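PDB 2HQV: AGR_C_4470p from Agrobacterium tumefaciens str. C58, which is of unknown function but belongs to the ChuX/HutX haem-utilisation family, so it may take part in binding or handling haem. Local coordinates for residues 127-132 against 147-152; 82-87 against 97-102; 63-68 against 180-185. All coordinates share one frame; numbering follows the deposited sequence.

Contact 1. Residues 127-132 against 147-152; sequences DNCAAI and VWFMNA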
ATOM      1  N   ASP A 127      13.439  -9.125  -0.514  1.00 33.12           N
ATOM      2  CA  ASP A 127      14.705  -8.860  -1.183  1.00 36.30           C
ATOM      3  C   ASP A 127      14.869  -7.406  -1.620  1.00 34.44           C
ATOM      4  O   ASP A 127      15.923  -7.020  -2.111  1.00 35.06           O
ATOM      5  CB  ASP A 127      14.916  -9.833  -2.357  1.00 37.08           C
ATOM      6  CG  ASP A 127      14.047  -9.525  -3.565  1.00 38.97           C
ATOM      7  OD1 ASP A 127      13.104  -8.714  -3.475  1.00 37.96           O
ATOM      8  OD2 ASP A 127      14.315 -10.125  -4.624  1.00 37.60           O
ATOM      9  N   ASN A 128      13.835  -6.598  -1.414  1.00 34.08           N
ATOM     10  CA  ASN A 128      13.890  -5.173  -1.762  1.00 35.16           C
ATOM     11  C   ASN A 128      14.350  -4.343  -0.559  1.00 33.39           C
ATOM     12  O   ASN A 128      14.638  -3.155  -0.688  1.00 32.45           O
ATOM     13  CB  ASN A 128      12.510  -4.654  -2.177  1.00 36.03           C
ATOM     14  CG  ASN A 128      12.234  -4.809  -3.665  1.00 41.16           C
ATOM     15  OD1 ASN A 128      11.259  -4.249  -4.182  1.00 42.41           O
ATOM     16  ND2 ASN A 128      13.073  -5.566  -4.358  1.00 38.49           N
ATOM     17  N   CYS A 129      14.403  -4.971   0.612  1.00 34.35           N
ATOM     18  CA  CYS A 129      14.778  -4.267   1.834  1.00 33.41           C
ATOM     19  C   CYS A 129      16.242  -3.845   1.839  1.00 35.17           C
ATOM     20  O   CYS A 129      17.145  -4.666   1.629  1.00 35.10           O
ATOM     21  CB  CYS A 129      14.477  -5.134   3.056  1.00 33.56           C
ATOM     22  SG  CYS A 129      14.779  -4.304   4.633  1.00 30.95           S
ATOM     23  N   ALA A 130      16.471  -2.561   2.085  1.00 33.42           N
ATOM     24  CA  ALA A 130      17.823  -2.018   2.102  1.00 35.32           C
ATOM     25  C   ALA A 130      18.251  -1.691   3.525  1.00 35.39           C
ATOM     26  O   ALA A 130      19.443  -1.650   3.833  1.00 35.57           O
ATOM     27  CB  ALA A 130      17.885  -0.761   1.233  1.00 34.53           C
ATOM     28  N   ALA A 131      17.268  -1.470   4.393  1.00 33.98           N
ATOM     29  CA  ALA A 131      17.541  -1.135   5.781  1.00 32.34           C
ATOM     30  C   ALA A 131      16.263  -1.231   6.598  1.00 32.45           C
ATOM     31  O   ALA A 131      15.164  -1.259   6.050  1.00 31.89           O
ATOM     32  CB  ALA A 131      18.109   0.284   5.867  1.00 32.42           C
ATOM     33  N   ILE A 132      16.416  -1.299   7.912  1.00 30.26           N
ATOM     34  CA  ILE A 132      15.281  -1.359   8.823  1.00 30.88           C
ATOM     35  C   ILE A 132      15.600  -0.287   9.855  1.00 31.61           C
ATOM     36  O   ILE A 132      16.561  -0.417  10.614  1.00 32.35           O
ATOM     37  CB  ILE A 132      15.174  -2.746   9.489  1.00 30.96           C
ATOM     38  CG1 ILE A 132      14.971  -3.813   8.406  1.00 28.40           C
ATOM     39  CG2 ILE A 132      14.001  -2.765  10.482  1.00 30.50           C
ATOM     40  CD1 ILE A 132      15.143  -5.217   8.886  1.00 27.64           C
ATOM     41  N   VAL A 147       8.832   0.858  13.444  1.00 28.91           N
ATOM     42  CA  VAL A 147       9.925   0.185  12.763  1.00 27.74           C
ATOM     43  C   VAL A 147       9.662   0.284  11.260  1.00 29.43           C
ATOM     44  O   VAL A 147       8.674  -0.252  10.748  1.00 27.46           O
ATOM     45  CB  VAL A 147      10.018  -1.295  13.184  1.00 30.34           C
ATOM     46  CG1 VAL A 147      11.250  -1.942  12.551  1.00 27.53           C
ATOM     47  CG2 VAL A 147      10.084  -1.395  14.708  1.00 26.95           C
ATOM     48  N   TRP A 148      10.554   0.987  10.570  1.00 26.44           N
ATOM     49  CA  TRP A 148      10.443   1.207   9.137  1.00 28.36           C
ATOM     50  C   TRP A 148      11.308   0.258   8.308  1.00 28.28           C
ATOM     51  O   TRP A 148      12.530   0.259   8.433  1.00 28.53           O
ATOM     52  CB  TRP A 148      10.870   2.641   8.799  1.00 29.01           C
ATOM     53  CG  TRP A 148       9.992   3.729   9.354  1.00 31.24           C
ATOM     54  CD1 TRP A 148       9.341   3.737  10.559  1.00 30.79           C
ATOM     55  CD2 TRP A 148       9.715   4.994   8.742  1.00 30.60           C
ATOM     56  NE1 TRP A 148       8.674   4.926  10.727  1.00 28.90           N
ATOM     57  CE2 TRP A 148       8.884   5.714   9.627  1.00 31.52           C
ATOM     58  CE3 TRP A 148      10.080   5.586   7.522  1.00 33.53           C
ATOM     59  CZ2 TRP A 148       8.424   7.005   9.342  1.00 33.01           C
ATOM     60  CZ3 TRP A 148       9.619   6.873   7.237  1.00 32.29           C
ATOM     61  CH2 TRP A 148       8.797   7.563   8.141  1.00 34.41           C
ATOM     62  N   PHE A 149      10.681  -0.548   7.464  1.00 26.32           N
ATOM     63  CA  PHE A 149      11.442  -1.427   6.590  1.00 29.14           C
ATOM     64  C   PHE A 149      11.627  -0.600   5.315  1.00 31.05           C
ATOM     65  O   PHE A 149      10.668  -0.332   4.595  1.00 31.14           O
ATOM     66  CB  PHE A 149      10.674  -2.725   6.331  1.00 26.84           C
ATOM     67  CG  PHE A 149      10.707  -3.674   7.497  1.00 28.22           C
ATOM     68  CD1 PHE A 149      10.124  -3.319   8.709  1.00 28.03           C
ATOM     69  CD2 PHE A 149      11.378  -4.892   7.405  1.00 27.46           C
ATOM     70  CE1 PHE A 149      10.209  -4.157   9.823  1.00 29.09           C
ATOM     71  CE2 PHE A 149      11.473  -5.741   8.512  1.00 28.84           C
ATOM     72  CZ  PHE A 149      10.886  -5.371   9.725  1.00 29.46           C
HETATM   73  N   MSE A 150      12.862  -0.164   5.075  1.00 32.30           N
HETATM   74  CA  MSE A 150      13.189   0.681   3.923  1.00 31.92           C
HETATM   75  C   MSE A 150      13.574  -0.087   2.662  1.00 32.32           C
HETATM   76  O   MSE A 150      14.150  -1.171   2.737  1.00 30.02           O
HETATM   77  CB  MSE A 150      14.360   1.609   4.262  1.00 32.94           C
HETATM   78  CG  MSE A 150      14.305   2.271   5.630  1.00 35.29           C
HETATM   79 SE   MSE A 150      12.783   3.426   5.827  1.00 40.36          SE
HETATM   80  CE  MSE A 150      13.113   4.678   4.364  1.00 37.36           C
ATOM     81  N   ASN A 151      13.263   0.491   1.504  1.00 33.81           N
ATOM     82  CA  ASN A 151      13.630  -0.123   0.234  1.00 36.78           C
ATOM     83  C   ASN A 151      14.906   0.565  -0.269  1.00 39.02           C
ATOM     84  O   ASN A 151      15.424   1.475   0.381  1.00 37.54           O
ATOM     85  CB  ASN A 151      12.508   0.016  -0.805  1.00 35.38           C
ATOM     86  CG  ASN A 151      12.090   1.460  -1.037  1.00 38.65           C
ATOM     87  OD1 ASN A 151      12.924   2.362  -1.092  1.00 37.07           O
ATOM     88  ND2 ASN A 151      10.789   1.679  -1.191  1.00 36.21           N
ATOM     89  N   ALA A 152      15.410   0.133  -1.420  1.00 39.82           N
ATOM     90  CA  ALA A 152      16.630   0.706  -1.977  1.00 42.86           C
ATOM     91  C   ALA A 152      16.467   2.168  -2.385  1.00 42.91           C
ATOM     92  O   ALA A 152      17.451   2.899  -2.489  1.00 44.46           O
ATOM     93  CB  ALA A 152      17.104  -0.126  -3.174  1.00 42.90           C
TER
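The hairpin of strands 129-139 and 142-151 carries a classic beta bulge, with Ala130 and Ala131 set opposite the single residue Met150. Two backbone hydrogen bonds define it. Ala130 N donates to Met150 O at 2.8 Å, nearly straight with 168° at the hydrogen. Met150 N donates to Ala131 O at 2.7 Å. The extra residue brings Ala130 CB to 3.4 Å from Asn151 O. Ala131 CB lies on the same face of the sheet as CB of Met150, a selenomethionine, 4.3 Å from it. At this bulged end Asn151 OD1 accepts a hydrogen bond from Gly155 N, while Asn151 ND2 makes one with Asp93 OD2 of the second subunit. Regular pairing follows at Ile132 and Phe149, a non-hydrogen-bonded pair. Their side chains share the other face and run alongside each other. Ile132 CG2 sits over the centre of the Phe149 ring, 4.1 Å from its centroid, in a CH-pi contact. Ile132 CG1, anti to the carbonyl carbon (chi1 -61°), lies over the same ring, nearest Phe149 CD2 and CE2. Ile132 CD1 reaches Phe149 CE2 at 3.7 Å. The isoleucine thus spans much of the ring. Ile132 CG2 also meets Val147 CG1 at 3.5 Å, where the two side chains cross obliquely. A CA-H...O contact from Ile132 CA to Trp148 O, 3.2 Å long, adds to the backbone pairing. Beside the hairpin, Phe149 stacks on Phe158 of strand 156-161 and touches Ile75 and Met79 of helix 72-79. Ile132 is hydrogen-bonded through its backbone to Ala67 of strand 64-68.

Contact 2. Residues 82-87 against 97-102; sequences WGEILM and EVPGHL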
ATOM      1  N   TRP A  82       5.716  -9.211  20.184  1.00 34.65           N
ATOM      2  CA  TRP A  82       5.291  -7.931  20.751  1.00 35.17           C
ATOM      3  C   TRP A  82       3.793  -7.810  20.997  1.00 35.15           C
ATOM      4  O   TRP A  82       3.342  -6.840  21.600  1.00 34.26           O
ATOM      5  CB  TRP A  82       5.724  -6.776  19.844  1.00 31.97           C
ATOM      6  CG  TRP A  82       7.207  -6.525  19.760  1.00 31.59           C
ATOM      7  CD1 TRP A  82       8.214  -7.302  20.271  1.00 30.58           C
ATOM      8  CD2 TRP A  82       7.846  -5.428  19.096  1.00 29.98           C
ATOM      9  NE1 TRP A  82       9.437  -6.751  19.962  1.00 29.31           N
ATOM     10  CE2 TRP A  82       9.242  -5.602  19.243  1.00 31.71           C
ATOM     11  CE3 TRP A  82       7.373  -4.313  18.388  1.00 31.19           C
ATOM     12  CZ2 TRP A  82      10.174  -4.699  18.705  1.00 32.27           C
ATOM     13  CZ3 TRP A  82       8.302  -3.411  17.849  1.00 29.65           C
ATOM     14  CH2 TRP A  82       9.689  -3.614  18.015  1.00 30.76           C
ATOM     15  N   GLY A  83       3.019  -8.783  20.536  1.00 36.77           N
ATOM     16  CA  GLY A  83       1.584  -8.714  20.724  1.00 36.86           C
ATOM     17  C   GLY A  83       0.935  -7.991  19.560  1.00 37.67           C
ATOM     18  O   GLY A  83       1.464  -8.000  18.450  1.00 38.53           O
ATOM     19  N   GLU A  84      -0.204  -7.352  19.802  1.00 38.47           N
ATOM     20  CA  GLU A  84      -0.898  -6.641  18.734  1.00 38.84           C
ATOM     21  C   GLU A  84      -0.255  -5.292  18.422  1.00 35.61           C
ATOM     22  O   GLU A  84      -0.252  -4.387  19.249  1.00 36.61           O
ATOM     23  CB  GLU A  84      -2.373  -6.430  19.099  1.00 40.43           C
ATOM     24  CG  GLU A  84      -3.201  -5.817  17.973  1.00 45.28           C
ATOM     25  CD  GLU A  84      -4.623  -5.481  18.399  1.00 49.26           C
ATOM     26  OE1 GLU A  84      -5.394  -4.970  17.561  1.00 51.85           O
ATOM     27  OE2 GLU A  84      -4.969  -5.727  19.572  1.00 52.03           O
ATOM     28  N   ILE A  85       0.295  -5.169  17.222  1.00 32.20           N
ATOM     29  CA  ILE A  85       0.925  -3.927  16.795  1.00 31.87           C
ATOM     30  C   ILE A  85       0.048  -3.267  15.729  1.00 29.67           C
ATOM     31  O   ILE A  85      -1.077  -3.699  15.487  1.00 27.67           O
ATOM     32  CB  ILE A  85       2.357  -4.193  16.227  1.00 31.34           C
ATOM     33  CG1 ILE A  85       2.340  -5.322  15.185  1.00 32.16           C
ATOM     34  CG2 ILE A  85       3.288  -4.586  17.363  1.00 30.88           C
ATOM     35  CD1 ILE A  85       1.642  -4.985  13.860  1.00 32.46           C
ATOM     36  N   LEU A  86       0.543  -2.207  15.103  1.00 28.54           N
ATOM     37  CA  LEU A  86      -0.228  -1.564  14.053  1.00 28.20           C
ATOM     38  C   LEU A  86       0.603  -1.565  12.776  1.00 27.42           C
ATOM     39  O   LEU A  86       1.674  -0.967  12.721  1.00 27.91           O
ATOM     40  CB  LEU A  86      -0.598  -0.126  14.433  1.00 29.48           C
ATOM     41  CG  LEU A  86      -1.409   0.609  13.354  1.00 32.09           C
ATOM     42  CD1 LEU A  86      -2.736  -0.105  13.147  1.00 33.80           C
ATOM     43  CD2 LEU A  86      -1.646   2.063  13.765  1.00 34.43           C
HETATM   44  N   MSE A  87       0.110  -2.271  11.768  1.00 26.08           N
HETATM   45  CA  MSE A  87       0.780  -2.356  10.482  1.00 27.99           C
HETATM   46  C   MSE A  87       0.269  -1.234   9.587  1.00 27.97           C
HETATM   47  O   MSE A  87      -0.938  -1.034   9.464  1.00 26.95           O
HETATM   48  CB  MSE A  87       0.500  -3.717   9.831  1.00 28.41           C
HETATM   49  CG  MSE A  87       0.601  -3.705   8.311  1.00 32.64           C
HETATM   50 SE   MSE A  87       2.401  -3.629   7.541  1.00 34.01          SE
HETATM   51  CE  MSE A  87       3.225  -2.262   8.527  1.00 40.71           C
ATOM     52  N   GLU A  97      -4.206   1.038   7.705  1.00 30.67           N
ATOM     53  CA  GLU A  97      -3.743   0.765   9.063  1.00 32.33           C
ATOM     54  C   GLU A  97      -4.476  -0.464   9.569  1.00 32.79           C
ATOM     55  O   GLU A  97      -5.699  -0.471   9.676  1.00 30.82           O
ATOM     56  CB  GLU A  97      -4.022   1.976   9.955  1.00 33.07           C
ATOM     57  CG  GLU A  97      -3.430   3.256   9.386  1.00 38.04           C
ATOM     58  CD  GLU A  97      -3.856   4.505  10.137  1.00 42.75           C
ATOM     59  OE1 GLU A  97      -3.455   5.605   9.712  1.00 44.49           O
ATOM     60  OE2 GLU A  97      -4.582   4.390  11.146  1.00 45.70           O
ATOM     61  N   VAL A  98      -3.708  -1.506   9.870  1.00 32.54           N
ATOM     62  CA  VAL A  98      -4.261  -2.770  10.323  1.00 31.78           C
ATOM     63  C   VAL A  98      -3.681  -3.217  11.657  1.00 31.86           C
ATOM     64  O   VAL A  98      -2.477  -3.438  11.779  1.00 29.00           O
ATOM     65  CB  VAL A  98      -3.989  -3.891   9.288  1.00 31.17           C
ATOM     66  CG1 VAL A  98      -4.774  -5.160   9.655  1.00 31.97           C
ATOM     67  CG2 VAL A  98      -4.351  -3.405   7.881  1.00 32.90           C
ATOM     68  N   PRO A  99      -4.532  -3.326  12.685  1.00 31.92           N
ATOM     69  CA  PRO A  99      -4.043  -3.767  13.993  1.00 30.97           C
ATOM     70  C   PRO A  99      -4.032  -5.294  13.996  1.00 30.65           C
ATOM     71  O   PRO A  99      -4.918  -5.926  13.416  1.00 28.20           O
ATOM     72  CB  PRO A  99      -5.080  -3.201  14.952  1.00 32.77           C
ATOM     73  CG  PRO A  99      -6.351  -3.323  14.158  1.00 34.70           C
ATOM     74  CD  PRO A  99      -5.923  -2.841  12.773  1.00 32.46           C
ATOM     75  N   GLY A 100      -3.027  -5.888  14.626  1.00 30.55           N
ATOM     76  CA  GLY A 100      -2.971  -7.337  14.687  1.00 30.35           C
ATOM     77  C   GLY A 100      -1.604  -7.855  15.069  1.00 31.33           C
ATOM     78  O   GLY A 100      -0.647  -7.090  15.133  1.00 29.15           O
ATOM     79  N   HIS A 101      -1.524  -9.150  15.360  1.00 32.10           N
ATOM     80  CA  HIS A 101      -0.254  -9.777  15.698  1.00 33.68           C
ATOM     81  C   HIS A 101       0.429 -10.086  14.374  1.00 33.24           C
ATOM     82  O   HIS A 101      -0.237 -10.363  13.382  1.00 32.25           O
ATOM     83  CB  HIS A 101      -0.470 -11.094  16.456  1.00 37.76           C
ATOM     84  CG  HIS A 101      -0.934 -10.919  17.868  1.00 43.39           C
ATOM     85  ND1 HIS A 101      -2.197 -10.469  18.191  1.00 45.46           N
ATOM     86  CD2 HIS A 101      -0.296 -11.126  19.047  1.00 44.90           C
ATOM     87  CE1 HIS A 101      -2.316 -10.406  19.506  1.00 46.49           C
ATOM     88  NE2 HIS A 101      -1.177 -10.799  20.047  1.00 45.61           N
ATOM     89  N   LEU A 102       1.752 -10.019  14.342  1.00 31.27           N
ATOM     90  CA  LEU A 102       2.461 -10.347  13.112  1.00 32.48           C
ATOM     91  C   LEU A 102       2.545 -11.865  12.992  1.00 33.80           C
ATOM     92  O   LEU A 102       3.011 -12.542  13.913  1.00 28.95           O
ATOM     93  CB  LEU A 102       3.862  -9.743  13.126  1.00 30.94           C
ATOM     94  CG  LEU A 102       3.908  -8.224  12.990  1.00 32.17           C
ATOM     95  CD1 LEU A 102       5.351  -7.748  12.898  1.00 32.07           C
ATOM     96  CD2 LEU A 102       3.131  -7.823  11.749  1.00 33.04           C
TER
HETATM   97  O   HOH W   1       3.164  -9.176  16.699  1.00 33.12           O
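The imidazole of His101 lies with one face against the peptide that joins Gly83 to Glu84. Gly83 C is 3.4 Å from His101 CD2, and both Gly83 C and Glu84 N stand above the ring plane, toward its rim. At the backbone angles of Gly83 a CB would collide with Trp82 O, and the same holds for Gly100 against Pro99 O. The Glu84 side chain reaches over Gly100 to Pro99. Its CG is anti to the backbone N (chi1 -174°), close to Gly100 N, and the chain stays extended. The glutamate flanks the proline ring, with Glu84 OE1 3.2 Å from Pro99 CB. The same OE1 forms a salt bridge with Arg163. A chi1 of 50° places Ile85 CG1 near Gly100 O and Leu102 CG. Ile85 CD1 meets Leu102 CD2 at 3.8 Å, the two side chains crossing at about a right angle. Leu86 CD1 packs against the backbone of Val98. Four backbone hydrogen bonds tie the strands. Met87 N to Val98 O is 2.8 Å, and Val98 N returns the bond to Met87 O. The Ile85 and Gly100 pair is longer. Ile85 N to Gly100 O is 3.0 Å, with the donor 46° out of the carbonyl plane, and Gly100 N to Ile85 O is 3.1 Å. Past this pair a water donates to Gly83 O at 2.7 Å and accepts from Leu102 N at 2.9 Å. This is the open end of an antiparallel beta hairpin, strands 85-90 and 94-100. Its outer strand pairs at Glu97 with a strand of the second subunit, which carries the sheet across the dimer interface.

Contact 3. Residues 63-68 against 180-185; sequences AAVSAP and ELRDGF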
ATOM      1  N   ALA A  63      17.006   9.241  17.154  1.00 36.30           N
ATOM      2  CA  ALA A  63      15.610   9.211  16.720  1.00 37.23           C
ATOM      3  C   ALA A  63      15.390   8.245  15.553  1.00 35.77           C
ATOM      4  O   ALA A  63      14.284   7.753  15.347  1.00 35.37           O
ATOM      5  CB  ALA A  63      15.157  10.616  16.337  1.00 34.55           C
ATOM      6  N   ALA A  64      16.452   7.985  14.798  1.00 37.06           N
ATOM      7  CA  ALA A  64      16.392   7.079  13.656  1.00 36.71           C
ATOM      8  C   ALA A  64      17.608   6.158  13.686  1.00 36.81           C
ATOM      9  O   ALA A  64      18.693   6.528  13.245  1.00 37.04           O
ATOM     10  CB  ALA A  64      16.361   7.875  12.357  1.00 36.17           C
ATOM     11  N   VAL A  65      17.420   4.958  14.226  1.00 36.52           N
ATOM     12  CA  VAL A  65      18.496   3.983  14.332  1.00 35.92           C
ATOM     13  C   VAL A  65      18.213   2.865  13.344  1.00 36.23           C
ATOM     14  O   VAL A  65      17.164   2.224  13.417  1.00 32.75           O
ATOM     15  CB  VAL A  65      18.570   3.388  15.758  1.00 37.42           C
ATOM     16  CG1 VAL A  65      19.727   2.399  15.856  1.00 36.29           C
ATOM     17  CG2 VAL A  65      18.732   4.506  16.779  1.00 35.40           C
ATOM     18  N   SER A  66      19.149   2.636  12.427  1.00 34.85           N
ATOM     19  CA  SER A  66      18.992   1.600  11.407  1.00 37.13           C
ATOM     20  C   SER A  66      19.779   0.320  11.668  1.00 37.12           C
ATOM     21  O   SER A  66      20.880   0.346  12.220  1.00 35.05           O
ATOM     22  CB  SER A  66      19.406   2.145  10.035  1.00 36.66           C
ATOM     23  OG  SER A  66      18.582   3.220   9.630  1.00 34.94           O
ATOM     24  N   ALA A  67      19.195  -0.799  11.255  1.00 36.50           N
ATOM     25  CA  ALA A  67      19.818  -2.106  11.375  1.00 36.19           C
ATOM     26  C   ALA A  67      20.026  -2.549   9.932  1.00 37.33           C
ATOM     27  O   ALA A  67      19.320  -2.085   9.037  1.00 35.82           O
ATOM     28  CB  ALA A  67      18.884  -3.080  12.095  1.00 36.32           C
ATOM     29  N   PRO A  68      21.002  -3.438   9.680  1.00 37.53           N
ATOM     30  CA  PRO A  68      21.242  -3.901   8.309  1.00 37.63           C
ATOM     31  C   PRO A  68      20.112  -4.812   7.810  1.00 37.60           C
ATOM     32  O   PRO A  68      19.498  -5.547   8.589  1.00 36.61           O
ATOM     33  CB  PRO A  68      22.584  -4.620   8.422  1.00 39.43           C
ATOM     34  CG  PRO A  68      22.559  -5.160   9.830  1.00 41.71           C
ATOM     35  CD  PRO A  68      21.991  -4.001  10.617  1.00 38.67           C
ATOM     36  N   GLU A 180      14.285  -1.792  23.737  1.00 33.01           N
ATOM     37  CA  GLU A 180      15.299  -2.818  23.938  1.00 37.64           C
ATOM     38  C   GLU A 180      15.942  -3.195  22.599  1.00 35.22           C
ATOM     39  O   GLU A 180      17.161  -3.156  22.445  1.00 35.13           O
ATOM     40  CB  GLU A 180      14.626  -4.040  24.564  1.00 43.63           C
ATOM     41  CG  GLU A 180      15.544  -5.158  25.002  1.00 51.59           C
ATOM     42  CD  GLU A 180      14.757  -6.426  25.320  1.00 56.04           C
ATOM     43  OE1 GLU A 180      13.702  -6.321  25.985  1.00 57.55           O
ATOM     44  OE2 GLU A 180      15.192  -7.524  24.908  1.00 57.85           O
ATOM     45  N   LEU A 181      15.115  -3.565  21.630  1.00 31.63           N
ATOM     46  CA  LEU A 181      15.619  -3.945  20.316  1.00 30.29           C
ATOM     47  C   LEU A 181      16.340  -2.776  19.630  1.00 30.04           C
ATOM     48  O   LEU A 181      17.452  -2.940  19.108  1.00 25.75           O
ATOM     49  CB  LEU A 181      14.466  -4.445  19.443  1.00 28.50           C
ATOM     50  CG  LEU A 181      14.836  -4.982  18.061  1.00 27.90           C
ATOM     51  CD1 LEU A 181      15.826  -6.147  18.202  1.00 29.96           C
ATOM     52  CD2 LEU A 181      13.580  -5.424  17.347  1.00 30.11           C
ATOM     53  N   ARG A 182      15.709  -1.599  19.643  1.00 28.80           N
ATOM     54  CA  ARG A 182      16.291  -0.397  19.034  1.00 30.16           C
ATOM     55  C   ARG A 182      17.639  -0.033  19.673  1.00 31.84           C
ATOM     56  O   ARG A 182      18.603   0.257  18.962  1.00 29.95           O
ATOM     57  CB  ARG A 182      15.311   0.784  19.150  1.00 30.06           C
ATOM     58  CG  ARG A 182      15.770   2.099  18.483  1.00 31.28           C
ATOM     59  CD  ARG A 182      16.686   2.957  19.363  1.00 35.57           C
ATOM     60  NE  ARG A 182      15.960   3.764  20.346  1.00 41.22           N
ATOM     61  CZ  ARG A 182      15.443   3.289  21.471  1.00 45.24           C
ATOM     62  NH1 ARG A 182      15.569   2.004  21.762  1.00 50.42           N
ATOM     63  NH2 ARG A 182      14.802   4.095  22.308  1.00 41.82           N
ATOM     64  N   ASP A 183      17.708  -0.052  21.004  1.00 31.93           N
ATOM     65  CA  ASP A 183      18.958   0.284  21.696  1.00 35.11           C
ATOM     66  C   ASP A 183      20.120  -0.594  21.224  1.00 36.55           C
ATOM     67  O   ASP A 183      21.245  -0.118  21.074  1.00 33.29           O
ATOM     68  CB  ASP A 183      18.814   0.119  23.216  1.00 33.56           C
ATOM     69  CG  ASP A 183      17.906   1.153  23.836  1.00 34.16           C
ATOM     70  OD1 ASP A 183      17.692   2.216  23.214  1.00 32.23           O
ATOM     71  OD2 ASP A 183      17.419   0.905  24.962  1.00 32.43           O
ATOM     72  N   GLY A 184      19.835  -1.874  21.001  1.00 36.52           N
ATOM     73  CA  GLY A 184      20.860  -2.806  20.560  1.00 38.97           C
ATOM     74  C   GLY A 184      21.535  -2.467  19.245  1.00 40.13           C
ATOM     75  O   GLY A 184      22.645  -2.930  18.971  1.00 39.43           O
ATOM     76  N   PHE A 185      20.871  -1.659  18.426  1.00 40.17           N
ATOM     77  CA  PHE A 185      21.413  -1.267  17.132  1.00 42.10           C
ATOM     78  C   PHE A 185      22.066   0.106  17.189  1.00 43.63           C
ATOM     79  O   PHE A 185      22.718   0.537  16.235  1.00 43.21           O
ATOM     80  CB  PHE A 185      20.305  -1.286  16.073  1.00 40.75           C
ATOM     81  CG  PHE A 185      19.862  -2.670  15.692  1.00 42.25           C
ATOM     82  CD1 PHE A 185      20.719  -3.519  14.995  1.00 41.84           C
ATOM     83  CD2 PHE A 185      18.600  -3.136  16.046  1.00 41.57           C
ATOM     84  CE1 PHE A 185      20.329  -4.815  14.657  1.00 43.06           C
ATOM     85  CE2 PHE A 185      18.198  -4.428  15.714  1.00 42.40           C
ATOM     86  CZ  PHE A 185      19.065  -5.274  15.016  1.00 42.90           C
TER
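Phe185, Val65 and Ala67 supply most of the surface buried here. The ring of Phe185 takes Ala67 CB over the centre of one face. This CH-pi contact is tight: Ala67 CB is 3.4 Å from the ring centroid, and the line to it is 13° off the ring normal. Phe185 CG is anti to the carbonyl carbon (chi1 -72°), which puts it 3.8 Å from Ala67 CB. The CB of Ala67 points toward the helix and the CB of Phe185 toward the strand. Pro68 CD comes near the ring obliquely, 4.4 Å from Phe185 CE1. Val65 works with both its branches. Its CG1, anti to the backbone N, fits against the backbone of Phe185, 3.5 Å from Phe185 C and 3.7 Å from Phe185 CB. Its CG2 meets Arg182 CD at 3.6 Å, and the two side chains cross at about a right angle. Only the aliphatic part of Arg182 serves this contact. The chain then bends at chi2 and chi3, and Arg182 NH1 forms a salt bridge of 2.6 Å with Asp183 OD1 in the same helix. The side chains thus meet through apolar atoms; the guanidinium is held by Asp183 and, through a long and weak ion pair of NH2, by Asp136. The axes of 64-68 and 180-185 come within 8.0 Å at 77°, so the helix segment runs steeply to the strand. Strand 64-68 is outermost in the sheet of this chain and bonds to strand 129-139. Phe134 of that neighbour meets the Phe185 ring, while Ile75 of helix 72-79 touches Ala67.

Overall arrangement
All three contacts are partly buried and reach the same six-stranded sheet. Contact 1 lies nearest the chain centre, about 8 Å centre to centre. Contact 2 lies about 14 Å out and contact 3 about 11 Å. Contacts 1 and 2 join strands of hairpins through backbone bonds, and both touch the second subunit. Contact 3 joins helix to sheet by apolar side chains within one chain. Contacts 1 and 2 are both nested in the loop that contact 3 closes. Strands 64-68 and 129-139, of contacts 3 and 1, are neighbours in the sheet. Trp82, of contact 2, packs on Val147 of contact 1 and on Leu181 of contact 3.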